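Long-range contacts in fibronectin type III domain-containing protein (Simiduia agarivorans, PDB 6P2K), which probably hydrolyses the glucan backbone of xyloglucan, this chain being the glycoside hydrolase family 74 beta-propeller part of a longer protein: residues G53-N58 with N89-V94; N57-A62 with G76-L81; F443-V448 with A464-G469; Y402-A407 with G416-G421; Q253-G258 with G303-F308. All coordinates share one frame; numbering follows the deposited sequence.

Contact 1 of 5, residues G53-N58 with N89-V94; sequences GNLVNN and NSYALV. With PE3 (3,6,9,12,15,18,21,24,27,30,33,36,39-tridecaoxahentetracontane-1,41-diol), chain C.
Leu55 lays one methyl on the ring of Tyr91. Its CD2 is 3.7 Å from the centroid of the Tyr91 ring and 21° off the normal, a CH-pi contact over one face, shifted toward the rim at CG and CD2. The two side chains cross obliquely. With CG anti to the carbonyl carbon (chi1 -61°), the Tyr91 ring is directed at the 53-55 backbone, and its edge meets Gly53: CE2 lies 3.4 Å from Gly53 O, while the hydroxyl is hydrogen-bonded to Thr52. Segment 89-94 carries the outermost strand, 92-93, of a four-stranded antiparallel propeller blade, and 53-58 is the loop that runs into the first strand of that blade from strand 50-51 of the preceding sheet. An alanine at Tyr91 would probably open a gap under Leu55 CD2 and beside Gly53, and cost Thr52 its phenol partner. The backbones come close at Gly53, whose CA is 3.2 Å from Asn89 O; a CB here would clash. Two waters link Asn54 O to Tyr91, one accepting from Tyr91 N at 2.9 Å, the other donating to Tyr91 O. Farther along, Val56 and Leu93 meet at about a right angle, with Val56 CG2 4.1 Å from Leu93 CB.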
# COMPACT_ATOMS: atom_id res chain seq x y z
N GLY B 53 24.96 -50.55 6.28
CA GLY B 53 25.03 -51.26 7.54
C GLY B 53 25.64 -50.44 8.67
O GLY B 53 26.23 -49.38 8.46
N ASN B 54 25.48 -50.96 9.89
CA ASN B 54 25.99 -50.28 11.07
C ASN B 54 27.49 -50.50 11.22
O ASN B 54 27.96 -51.64 11.20
CB ASN B 54 25.28 -50.79 12.33
CG ASN B 54 23.82 -50.38 12.38
OD1 ASN B 54 23.45 -49.28 11.95
ND2 ASN B 54 22.98 -51.26 12.91
N LEU B 55 28.23 -49.41 11.37
CA LEU B 55 29.66 -49.45 11.64
C LEU B 55 29.92 -49.28 13.13
O LEU B 55 29.08 -48.77 13.88
CB LEU B 55 30.39 -48.37 10.85
CG LEU B 55 30.20 -48.37 9.34
CD1 LEU B 55 30.44 -46.98 8.78
CD2 LEU B 55 31.14 -49.37 8.69
N VAL B 56 31.10 -49.73 13.56
CA VAL B 56 31.50 -49.53 14.95
C VAL B 56 31.83 -48.07 15.21
O VAL B 56 31.65 -47.57 16.33
CB VAL B 56 32.68 -50.46 15.31
CG1 VAL B 56 32.94 -50.45 16.81
CG2 VAL B 56 32.40 -51.87 14.83
N ASN B 57 32.30 -47.36 14.19
CA ASN B 57 32.56 -45.93 14.27
C ASN B 57 32.13 -45.29 12.96
O ASN B 57 32.40 -45.82 11.89
CB ASN B 57 34.04 -45.64 14.55
CG ASN B 57 34.37 -44.17 14.49
OD1 ASN B 57 34.74 -43.65 13.43
ND2 ASN B 57 34.23 -43.48 15.61
N ASN B 58 31.44 -44.15 13.06
CA ASN B 58 30.76 -43.56 11.92
C ASN B 58 31.52 -42.41 11.27
O ASN B 58 31.00 -41.80 10.33
CB ASN B 58 29.36 -43.09 12.33
CG ASN B 58 28.39 -44.25 12.48
OD1 ASN B 58 28.49 -45.25 11.77
ND2 ASN B 58 27.44 -44.11 13.39
N ASN B 89 25.43 -54.12 3.18
CA ASN B 89 24.26 -54.32 4.04
C ASN B 89 24.66 -54.48 5.50
O ASN B 89 23.95 -54.02 6.40
CB ASN B 89 23.45 -55.53 3.56
CG ASN B 89 22.61 -55.21 2.34
OD1 ASN B 89 22.66 -54.11 1.80
ND2 ASN B 89 21.82 -56.19 1.89
N SER B 90 25.80 -55.13 5.75
CA SER B 90 26.33 -55.26 7.10
C SER B 90 27.85 -55.19 7.03
O SER B 90 28.46 -55.45 5.99
CB SER B 90 25.89 -56.56 7.78
OG SER B 90 26.49 -57.69 7.17
N TYR B 91 28.47 -54.83 8.16
CA TYR B 91 29.91 -54.68 8.25
C TYR B 91 30.46 -55.46 9.44
O TYR B 91 29.77 -55.67 10.44
CB TYR B 91 30.33 -53.21 8.38
CG TYR B 91 29.91 -52.32 7.23
CD1 TYR B 91 30.67 -52.27 6.06
CD2 TYR B 91 28.78 -51.52 7.32
CE1 TYR B 91 30.30 -51.45 5.02
CE2 TYR B 91 28.41 -50.70 6.28
CZ TYR B 91 29.17 -50.67 5.13
OH TYR B 91 28.80 -49.85 4.09
N ALA B 92 31.71 -55.87 9.31
CA ALA B 92 32.48 -56.43 10.41
C ALA B 92 33.80 -55.68 10.49
O ALA B 92 34.39 -55.33 9.46
CB ALA B 92 32.73 -57.93 10.21
N LEU B 93 34.26 -55.43 11.71
CA LEU B 93 35.49 -54.68 11.89
C LEU B 93 36.70 -55.59 11.74
O LEU B 93 36.74 -56.68 12.31
CB LEU B 93 35.49 -53.99 13.25
CG LEU B 93 36.80 -53.32 13.65
CD1 LEU B 93 36.92 -51.95 12.99
CD2 LEU B 93 36.75 -53.18 15.14
N VAL B 94 37.68 -55.14 10.95
CA VAL B 94 38.89 -55.91 10.71
C VAL B 94 39.75 -55.89 11.97
O VAL B 94 40.13 -54.80 12.43
CB VAL B 94 39.66 -55.37 9.49
CG1 VAL B 94 40.95 -56.15 9.27
CG2 VAL B 94 38.78 -55.42 8.25
O43 PE3 C . 20.79 -53.13 4.14
C42 PE3 C . 20.36 -52.89 5.49
C41 PE3 C . 20.36 -51.39 5.74
O40 PE3 C . 19.93 -51.04 7.07
C39 PE3 C . 20.76 -51.56 8.11
C38 PE3 C . 20.16 -51.06 9.42
O37 PE3 C . 20.90 -51.52 10.55
O HOH W 1 26.59 -53.98 10.25
O HOH W 2 29.97 -53.24 12.22

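Contact 2 of 5, residues N57-A62 with G76-L81; sequences NNRVFA and GTLYGL
Gly76 O is gripped by two successive backbone amides, Phe61 N at 2.7 Å and Ala62 N at 3.3 Å, the signature of a classic beta bulge. The return bond from Gly76 N to Ala62 O closes this tight, all-backbone part of the contact. Beside it Arg59 O accepts from Leu78 N at 3.1 Å and also takes a CA-H...O contact from Thr77. Asn57 adds a side-chain grip: with CG anti to the backbone N (chi1 173°), its OD1 accepts from Arg59 N at 3.0 Å in an Asx turn, the donor lying well above the amide plane, and more weakly from Leu78 N. Thr77 opens a type I turn that ends at Gly80, and its OG1 donates to Gly80 O at 2.8 Å and accepts from Tyr79 N in an ST turn. The apolar touches are looser, although the contact is buried throughout. Leu78 lies side by side with Phe61, its CD1 4.0 Å from Phe61 CE2 at the ring edge, and Val60 CG2 is 4.1 Å from Thr77 CG2 on the opposite sheet face from Ala62. The guanidinium of Arg59 forms a salt bridge with the zinc ligand Asp124 and hydrogen-bonds to Gln713. The hairpin of strands 60-66 and 72-77 packs through Phe61 and Ala62 on strand 102-108, while Tyr79 reaches helix 681-684.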
# COMPACT_ATOMS: atom_id res chain seq x y z
N ASN B 57 32.30 -47.36 14.19
CA ASN B 57 32.56 -45.93 14.27
C ASN B 57 32.13 -45.29 12.96
O ASN B 57 32.40 -45.82 11.89
CB ASN B 57 34.04 -45.64 14.55
CG ASN B 57 34.37 -44.17 14.49
OD1 ASN B 57 34.74 -43.65 13.43
ND2 ASN B 57 34.23 -43.48 15.61
N ASN B 58 31.44 -44.15 13.06
CA ASN B 58 30.76 -43.56 11.92
C ASN B 58 31.52 -42.41 11.27
O ASN B 58 31.00 -41.80 10.33
CB ASN B 58 29.36 -43.09 12.33
CG ASN B 58 28.39 -44.25 12.48
OD1 ASN B 58 28.49 -45.25 11.77
ND2 ASN B 58 27.44 -44.11 13.39
N ARG B 59 32.74 -42.12 11.72
CA ARG B 59 33.59 -41.14 11.05
C ARG B 59 34.34 -41.86 9.94
O ARG B 59 35.40 -42.46 10.16
CB ARG B 59 34.54 -40.48 12.04
CG ARG B 59 35.26 -39.25 11.50
CD ARG B 59 35.77 -38.37 12.62
NE ARG B 59 34.67 -37.75 13.37
CZ ARG B 59 34.18 -36.54 13.11
NH1 ARG B 59 34.68 -35.82 12.11
NH2 ARG B 59 33.19 -36.05 13.84
N VAL B 60 33.79 -41.82 8.73
CA VAL B 60 34.30 -42.59 7.60
C VAL B 60 35.26 -41.72 6.79
O VAL B 60 34.92 -40.61 6.39
CB VAL B 60 33.15 -43.10 6.72
CG1 VAL B 60 33.71 -43.88 5.53
CG2 VAL B 60 32.21 -43.96 7.53
N PHE B 61 36.46 -42.25 6.53
CA PHE B 61 37.47 -41.55 5.76
C PHE B 61 37.70 -42.14 4.38
O PHE B 61 38.31 -41.46 3.54
CB PHE B 61 38.81 -41.54 6.52
CG PHE B 61 38.79 -40.69 7.76
CD1 PHE B 61 38.36 -39.38 7.72
CD2 PHE B 61 39.22 -41.22 8.97
CE1 PHE B 61 38.35 -38.61 8.87
CE2 PHE B 61 39.21 -40.45 10.12
CZ PHE B 61 38.77 -39.14 10.06
N ALA B 62 37.24 -43.36 4.11
CA ALA B 62 37.51 -43.99 2.82
C ALA B 62 36.53 -45.13 2.58
O ALA B 62 36.11 -45.82 3.52
CB ALA B 62 38.94 -44.51 2.74
N GLY B 76 37.12 -47.45 5.59
CA GLY B 76 38.09 -47.00 6.56
C GLY B 76 37.50 -45.93 7.45
O GLY B 76 37.00 -44.91 6.97
N THR B 77 37.55 -46.17 8.76
CA THR B 77 37.00 -45.26 9.76
C THR B 77 38.07 -44.86 10.76
O THR B 77 39.21 -45.33 10.72
CB THR B 77 35.81 -45.88 10.49
OG1 THR B 77 36.27 -46.90 11.38
CG2 THR B 77 34.82 -46.48 9.51
N LEU B 78 37.68 -43.98 11.69
CA LEU B 78 38.59 -43.51 12.72
C LEU B 78 39.02 -44.65 13.64
O LEU B 78 40.09 -44.58 14.25
CB LEU B 78 37.93 -42.39 13.52
CG LEU B 78 38.74 -41.67 14.60
CD1 LEU B 78 39.98 -41.01 14.01
CD2 LEU B 78 37.88 -40.65 15.33
N TYR B 79 38.21 -45.70 13.76
CA TYR B 79 38.54 -46.83 14.61
C TYR B 79 39.03 -48.05 13.82
O TYR B 79 39.28 -49.10 14.42
CB TYR B 79 37.34 -47.23 15.47
CG TYR B 79 37.73 -48.03 16.70
CD1 TYR B 79 38.49 -47.46 17.72
CD2 TYR B 79 37.36 -49.36 16.83
CE1 TYR B 79 38.86 -48.19 18.83
CE2 TYR B 79 37.73 -50.11 17.95
CZ TYR B 79 38.47 -49.51 18.95
OH TYR B 79 38.84 -50.24 20.06
N GLY B 80 39.17 -47.94 12.51
CA GLY B 80 39.79 -48.99 11.73
C GLY B 80 38.94 -49.41 10.55
O GLY B 80 37.84 -48.92 10.32
N LEU B 81 39.50 -50.35 9.79
CA LEU B 81 38.86 -50.84 8.58
C LEU B 81 37.67 -51.73 8.91
O LEU B 81 37.70 -52.51 9.87
CB LEU B 81 39.88 -51.61 7.74
CG LEU B 81 39.65 -51.82 6.24
CD1 LEU B 81 39.72 -50.50 5.49
CD2 LEU B 81 40.69 -52.79 5.71

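Contact 3 of 5, residues F443-V448 with A464-G469; sequences FNLSDV and AQATSG
A classic beta bulge at the open end of the hairpin formed by strands 447-456 and 459-467 sets Ser446 and Asp447 together against Thr467. Asp447 and Thr467 form a hydrogen-bonded antiparallel pair, with Asp447 N donating to Thr467 O at 3.0 Å and Thr467 N returning a bond to Asp447 O. Two CA-H...O contacts extend the pairing: Val448 CA lies 3.2 Å from Gln465 O, and Ala466 CA approaches Asp447 O. Val448 spreads its two methyls along the partner strand: CG1, anti to the backbone N (chi1 -179°), is 4.2 Å from Ala464 CB and also close to Gln465 O, and CG2 is 4.0 Å from Ala466 CB. Leu445, centre of an inverse gamma turn, brings CD1 against Ala466 CB as well. Waters bridge the polar groups. One donates to Asp447 OD2 at 2.7 Å and also to Gly469 O, and another joins Asp447 OD1 to Gln465 NE2; the carboxylate is further bonded to Tyr404 and Gln449. Ser468 OG is hydrogen-bonded to His475 and to Asp318 O of the second subunit. At Gly469 (phi 121°) a CB would jam against Ser468 O, which calls for glycine. The bulged hairpin supplies the first two strands of a four-stranded antiparallel blade, the repeating unit of a beta-propeller.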
# COMPACT_ATOMS: atom_id res chain seq x y z
N PHE B 443 27.10 -10.26 7.02
CA PHE B 443 26.47 -10.55 8.31
C PHE B 443 25.53 -11.73 8.12
O PHE B 443 24.45 -11.59 7.54
CB PHE B 443 25.74 -9.31 8.83
CG PHE B 443 25.01 -9.52 10.12
CD1 PHE B 443 25.64 -10.10 11.21
CD2 PHE B 443 23.69 -9.11 10.26
CE1 PHE B 443 24.96 -10.29 12.40
CE2 PHE B 443 23.01 -9.30 11.44
CZ PHE B 443 23.65 -9.89 12.52
N ASN B 444 25.95 -12.90 8.60
CA ASN B 444 25.21 -14.14 8.41
C ASN B 444 24.88 -14.76 9.76
O ASN B 444 25.76 -14.93 10.60
CB ASN B 444 26.01 -15.13 7.56
CG ASN B 444 26.34 -14.57 6.18
OD1 ASN B 444 25.46 -14.20 5.41
ND2 ASN B 444 27.63 -14.52 5.87
N LEU B 445 23.61 -15.11 9.95
CA LEU B 445 23.14 -15.70 11.21
C LEU B 445 23.28 -17.22 11.13
O LEU B 445 22.30 -17.97 11.02
CB LEU B 445 21.71 -15.28 11.49
CG LEU B 445 21.44 -13.78 11.56
CD1 LEU B 445 19.94 -13.50 11.64
CD2 LEU B 445 22.15 -13.17 12.76
N SER B 446 24.53 -17.68 11.20
CA SER B 446 24.86 -19.07 10.92
C SER B 446 24.77 -19.99 12.15
O SER B 446 24.96 -21.20 12.00
CB SER B 446 26.26 -19.16 10.32
OG SER B 446 27.15 -18.23 10.92
N ASP B 447 24.45 -19.46 13.33
CA ASP B 447 24.38 -20.26 14.55
C ASP B 447 23.11 -19.89 15.31
O ASP B 447 22.93 -18.73 15.69
CB ASP B 447 25.62 -20.04 15.42
CG ASP B 447 25.75 -21.08 16.52
OD1 ASP B 447 25.21 -20.85 17.62
OD2 ASP B 447 26.40 -22.12 16.27
N VAL B 448 22.25 -20.89 15.54
CA VAL B 448 20.92 -20.67 16.12
C VAL B 448 20.71 -21.74 17.20
O VAL B 448 20.20 -22.83 16.93
CB VAL B 448 19.81 -20.72 15.07
CG1 VAL B 448 18.45 -20.47 15.72
CG2 VAL B 448 20.07 -19.69 13.97
N ALA B 464 14.14 -16.50 18.45
CA ALA B 464 15.35 -17.27 18.21
C ALA B 464 16.57 -16.54 18.76
O ALA B 464 16.66 -15.31 18.68
CB ALA B 464 15.55 -17.54 16.71
N GLN B 465 17.48 -17.31 19.33
CA GLN B 465 18.86 -16.87 19.51
C GLN B 465 19.58 -17.12 18.19
O GLN B 465 19.69 -18.27 17.75
CB GLN B 465 19.51 -17.63 20.67
CG GLN B 465 21.01 -17.85 20.56
CD GLN B 465 21.79 -16.55 20.60
OE1 GLN B 465 21.38 -15.58 21.24
NE2 GLN B 465 22.94 -16.52 19.92
N ALA B 466 20.05 -16.06 17.54
CA ALA B 466 20.63 -16.18 16.20
C ALA B 466 21.78 -15.20 16.06
O ALA B 466 21.62 -14.00 16.31
CB ALA B 466 19.58 -15.92 15.11
N THR B 467 22.94 -15.71 15.63
CA THR B 467 24.15 -14.90 15.61
C THR B 467 25.12 -15.48 14.59
O THR B 467 24.89 -16.55 14.01
CB THR B 467 24.78 -14.86 17.00
OG1 THR B 467 25.86 -13.91 17.01
CG2 THR B 467 25.32 -16.23 17.37
N SER B 468 26.21 -14.76 14.39
CA SER B 468 27.25 -15.19 13.47
C SER B 468 28.22 -16.15 14.16
O SER B 468 28.24 -16.28 15.38
CB SER B 468 28.01 -13.98 12.92
OG SER B 468 28.44 -13.12 13.96
N GLY B 469 29.03 -16.82 13.35
CA GLY B 469 29.98 -17.78 13.87
C GLY B 469 29.77 -19.18 13.33
O GLY B 469 28.63 -19.64 13.21
O HOH W 3 28.63 -16.22 10.51
O HOH W 4 27.80 -22.26 13.99
O HOH W 5 23.19 -19.07 18.40

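Contact 4 of 5, residues Y402-A407 with G416-G421; sequences YTYDVA and GQADNG
Tyr404 CG stands anti to the carbonyl carbon (chi1 -65°) and Tyr402 CG anti to the backbone N (chi1 -166°), and both side chains meet Ala418. The Tyr404 ring lies against the 417-418 peptide, its CE2 3.4 Å from Ala418 N, and its OH is 3.5 Å from Ala418 CB. Tyr402 CB touches the same methyl at 4.2 Å, while Tyr402 CD1 sits over the rim of one face of the Tyr404 ring. The backbones are joined by three bonds: Ala418 N to Tyr402 O, Tyr404 N to Gly416 O at 2.7 Å, and Gly416 N to Asp405 O at 3.0 Å. Tyr404 and Asp405 thus both face Gly416 in a classic beta bulge. Thr403 and Gln417 form a non-hydrogen-bonded pair on the sheet face opposite to that of Asp405; Thr403 OG1, hydrogen-bonded to Gln415, comes to 3.6 Å from Gln417 CG. A water accepts from Tyr402 N and donates to Ala418 O. The Tyr404 hydroxyl is hydrogen-bonded to Asp447. An alanine in place of Tyr404 would probably open a gap beside Ala418 and Tyr402 and deprive the Asp447 carboxylate of one partner. Asp405, the second bulge residue, turns its end away from Gly416; its OD1 accepts from Val406 N, and its OD2 binds a zinc ion together with Asp513. The arrangement is a bulged antiparallel hairpin of a propeller blade that carries one ligand of a metal site.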
# COMPACT_ATOMS: atom_id res chain seq x y z
N TYR B 402 24.37 -30.42 12.43
CA TYR B 402 24.25 -30.24 13.87
C TYR B 402 23.07 -29.31 14.13
O TYR B 402 23.13 -28.11 13.86
CB TYR B 402 25.54 -29.66 14.46
CG TYR B 402 25.62 -29.76 15.97
CD1 TYR B 402 24.76 -29.03 16.78
CD2 TYR B 402 26.55 -30.60 16.58
CE1 TYR B 402 24.81 -29.13 18.15
CE2 TYR B 402 26.61 -30.69 17.96
CZ TYR B 402 25.74 -29.96 18.74
OH TYR B 402 25.79 -30.04 20.11
N THR B 403 21.98 -29.87 14.66
CA THR B 403 20.78 -29.10 14.95
C THR B 403 20.61 -28.98 16.46
O THR B 403 20.59 -29.99 17.17
CB THR B 403 19.55 -29.74 14.31
OG1 THR B 403 19.79 -29.94 12.91
CG2 THR B 403 18.33 -28.83 14.48
N TYR B 404 20.48 -27.73 16.94
CA TYR B 404 20.39 -27.45 18.37
C TYR B 404 18.97 -27.64 18.91
O TYR B 404 18.79 -28.16 20.01
CB TYR B 404 20.80 -26.01 18.67
CG TYR B 404 22.24 -25.60 18.41
CD1 TYR B 404 23.25 -25.91 19.32
CD2 TYR B 404 22.56 -24.83 17.30
CE1 TYR B 404 24.55 -25.50 19.10
CE2 TYR B 404 23.87 -24.42 17.07
CZ TYR B 404 24.85 -24.75 17.97
OH TYR B 404 26.14 -24.33 17.74
N ASP B 405 17.97 -27.17 18.17
CA ASP B 405 16.63 -26.96 18.71
C ASP B 405 15.65 -26.95 17.54
O ASP B 405 16.04 -26.80 16.38
CB ASP B 405 16.55 -25.65 19.51
CG ASP B 405 15.47 -25.67 20.59
OD1 ASP B 405 14.58 -26.55 20.50
OD2 ASP B 405 15.52 -24.83 21.54
N VAL B 406 14.36 -27.14 17.86
CA VAL B 406 13.30 -27.14 16.86
C VAL B 406 12.08 -26.45 17.45
O VAL B 406 11.85 -26.48 18.67
CB VAL B 406 12.95 -28.58 16.40
CG1 VAL B 406 12.43 -29.42 17.57
CG2 VAL B 406 11.95 -28.57 15.24
N ALA B 407 11.30 -25.81 16.59
CA ALA B 407 10.01 -25.24 16.97
C ALA B 407 9.04 -25.41 15.81
O ALA B 407 9.44 -25.35 14.64
CB ALA B 407 10.13 -23.76 17.35
N GLY B 416 17.03 -24.82 14.39
CA GLY B 416 18.17 -23.99 14.71
C GLY B 416 19.44 -24.80 14.60
O GLY B 416 19.60 -25.81 15.29
N GLN B 417 20.36 -24.39 13.73
CA GLN B 417 21.51 -25.21 13.40
C GLN B 417 22.81 -24.45 13.64
O GLN B 417 22.84 -23.21 13.69
CB GLN B 417 21.46 -25.67 11.93
CG GLN B 417 20.25 -26.56 11.62
CD GLN B 417 20.30 -27.13 10.22
OE1 GLN B 417 21.22 -26.85 9.45
NE2 GLN B 417 19.30 -27.93 9.87
N ALA B 418 23.88 -25.22 13.79
CA ALA B 418 25.23 -24.68 13.66
C ALA B 418 25.59 -24.60 12.19
O ALA B 418 25.10 -25.38 11.37
CB ALA B 418 26.24 -25.55 14.42
N ASP B 419 26.45 -23.63 11.85
CA ASP B 419 26.93 -23.41 10.49
C ASP B 419 25.84 -22.92 9.54
O ASP B 419 26.07 -21.96 8.79
CB ASP B 419 27.58 -24.67 9.92
CG ASP B 419 28.92 -24.98 10.56
OD1 ASP B 419 29.65 -24.02 10.90
OD2 ASP B 419 29.24 -26.17 10.73
N ASN B 420 24.67 -23.55 9.54
CA ASN B 420 23.61 -23.23 8.58
C ASN B 420 22.50 -22.37 9.17
O ASN B 420 21.55 -22.04 8.45
CB ASN B 420 23.02 -24.52 8.00
CG ASN B 420 24.09 -25.47 7.51
OD1 ASN B 420 24.95 -25.10 6.72
ND2 ASN B 420 24.03 -26.71 7.99
N GLY B 421 22.56 -22.04 10.46
CA GLY B 421 21.71 -20.99 11.01
C GLY B 421 20.22 -21.32 10.99
O GLY B 421 19.78 -22.39 11.40
O HOH W 6 25.31 -28.25 10.90

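Contact 5 of 5, residues Q253-G258 with G303-F308; sequences QQVTGG and GNLTNF
Val255 packs on Phe308 where two successive propeller blades meet near the surface: segment 253-258 holds the outer strand, 253-254, of the sheet that begins at 210-216 and the loop after it, and 303-308 opens the outermost strand of the next, which begins at 265-270. The main interaction is CH-pi. Val255 CG1, anti to the carbonyl carbon (chi1 -79°), is the branch that meets the ring; it lies 3.9 Å from the centroid of the Phe308 ring and 17° off its normal, over the face but displaced toward CE1. Apolar packing widens the patch: the same CG1 also meets Leu305 CD2 at 3.8 Å, so one methyl touches both Leu305 and Phe308. Phe297, on strand 292-300, touches Val255, Leu305 and Phe308, its ring close to parallel with that of Phe308. Backbone oxygens give a third kind of contact, van der Waals in nature, with Val255 O 3.6 Å and Gly257 O 3.7 Å from Phe308 CE2. Val255 O is itself taken up by Trp310 NE1. Within segment 253-258, Thr256 OG1 donates to Gln254 OE1 at 2.8 Å.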
# COMPACT_ATOMS: atom_id res chain seq x y z
N GLN B 253 59.37 -30.54 -11.29
CA GLN B 253 59.10 -29.26 -11.91
C GLN B 253 57.86 -28.70 -11.24
O GLN B 253 56.83 -29.38 -11.20
CB GLN B 253 58.83 -29.45 -13.39
CG GLN B 253 59.83 -30.37 -14.04
CD GLN B 253 61.22 -29.73 -14.17
OE1 GLN B 253 62.08 -29.95 -13.31
NE2 GLN B 253 61.45 -28.99 -15.27
N GLN B 254 57.95 -27.47 -10.72
CA GLN B 254 56.75 -26.84 -10.19
C GLN B 254 55.82 -26.47 -11.34
O GLN B 254 56.26 -25.94 -12.36
CB GLN B 254 57.12 -25.60 -9.38
CG GLN B 254 55.93 -24.92 -8.74
CD GLN B 254 56.31 -23.71 -7.91
OE1 GLN B 254 55.49 -22.84 -7.65
NE2 GLN B 254 57.57 -23.66 -7.49
N VAL B 255 54.53 -26.77 -11.18
CA VAL B 255 53.57 -26.56 -12.25
C VAL B 255 52.36 -25.80 -11.71
O VAL B 255 51.21 -26.21 -11.92
CB VAL B 255 53.15 -27.91 -12.88
CG1 VAL B 255 54.22 -28.38 -13.85
CG2 VAL B 255 52.91 -28.95 -11.80
N THR B 256 52.61 -24.69 -11.02
CA THR B 256 51.54 -23.89 -10.44
C THR B 256 51.12 -22.72 -11.32
O THR B 256 50.10 -22.09 -11.03
CB THR B 256 51.96 -23.35 -9.07
OG1 THR B 256 53.19 -22.62 -9.20
CG2 THR B 256 52.15 -24.49 -8.08
N GLY B 257 51.86 -22.42 -12.39
CA GLY B 257 51.52 -21.33 -13.28
C GLY B 257 50.11 -21.43 -13.81
O GLY B 257 49.76 -22.38 -14.52
N GLY B 258 49.27 -20.45 -13.47
CA GLY B 258 47.86 -20.48 -13.81
C GLY B 258 46.95 -20.84 -12.66
O GLY B 258 45.73 -20.70 -12.79
N GLY B 303 60.73 -37.09 -22.63
CA GLY B 303 60.59 -36.99 -21.19
C GLY B 303 60.51 -35.58 -20.62
O GLY B 303 60.79 -35.41 -19.43
N ASN B 304 60.11 -34.59 -21.41
CA ASN B 304 59.95 -33.23 -20.93
C ASN B 304 58.52 -32.74 -21.12
O ASN B 304 57.76 -33.28 -21.92
CB ASN B 304 60.92 -32.27 -21.61
CG ASN B 304 62.30 -32.81 -21.60
OD1 ASN B 304 62.83 -33.22 -22.62
ND2 ASN B 304 62.87 -32.91 -20.40
N LEU B 305 58.18 -31.70 -20.36
CA LEU B 305 56.84 -31.12 -20.39
C LEU B 305 56.80 -30.07 -21.49
O LEU B 305 57.33 -28.97 -21.32
CB LEU B 305 56.50 -30.53 -19.02
CG LEU B 305 55.03 -30.23 -18.74
CD1 LEU B 305 54.15 -31.37 -19.23
CD2 LEU B 305 54.84 -29.99 -17.25
N THR B 306 56.19 -30.42 -22.62
CA THR B 306 56.04 -29.47 -23.71
C THR B 306 55.29 -28.23 -23.24
O THR B 306 55.80 -27.11 -23.30
CB THR B 306 55.31 -30.12 -24.89
OG1 THR B 306 56.01 -31.31 -25.29
CG2 THR B 306 55.22 -29.16 -26.07
N ASN B 307 54.06 -28.43 -22.76
CA ASN B 307 53.23 -27.34 -22.28
C ASN B 307 52.27 -27.89 -21.24
O ASN B 307 52.05 -29.11 -21.15
CB ASN B 307 52.45 -26.67 -23.42
CG ASN B 307 51.65 -27.67 -24.24
OD1 ASN B 307 50.80 -28.39 -23.72
ND2 ASN B 307 51.92 -27.70 -25.54
N PHE B 308 51.69 -26.99 -20.45
CA PHE B 308 50.63 -27.35 -19.52
C PHE B 308 49.81 -26.11 -19.22
O PHE B 308 50.31 -24.98 -19.30
CB PHE B 308 51.19 -27.97 -18.23
CG PHE B 308 51.77 -26.96 -17.27
CD1 PHE B 308 53.11 -26.62 -17.34
CD2 PHE B 308 50.99 -26.38 -16.29
CE1 PHE B 308 53.66 -25.70 -16.46
CE2 PHE B 308 51.53 -25.46 -15.41
CZ PHE B 308 52.86 -25.12 -15.49

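How the contacts relate
Contacts 1 and 2 share Asn57 and Asn58 and reach the same four-stranded sheet, their centres 9 Å apart; Val94 N bonds to Leu81 O at 2.8 Å, and Leu55 packs on Val60. Contacts 3 and 4 form a second cluster, with centres 10 Å apart, in which Val448 N meets Gln417 O at 3.0 Å and joins the two hairpins. Contact 3 lies on the other side of the chain's centre from contacts 1 and 2, and contacts 2 and 4 come within about 9 Å at their nearest atoms. Each cluster has a zinc ion close by: Asp405 of contact 4 binds one, and the side chain of Arg59 of contact 2 is about 5 Å from another. Contact 5 is remote, at least 25 Å or so from the nearest atoms of the others.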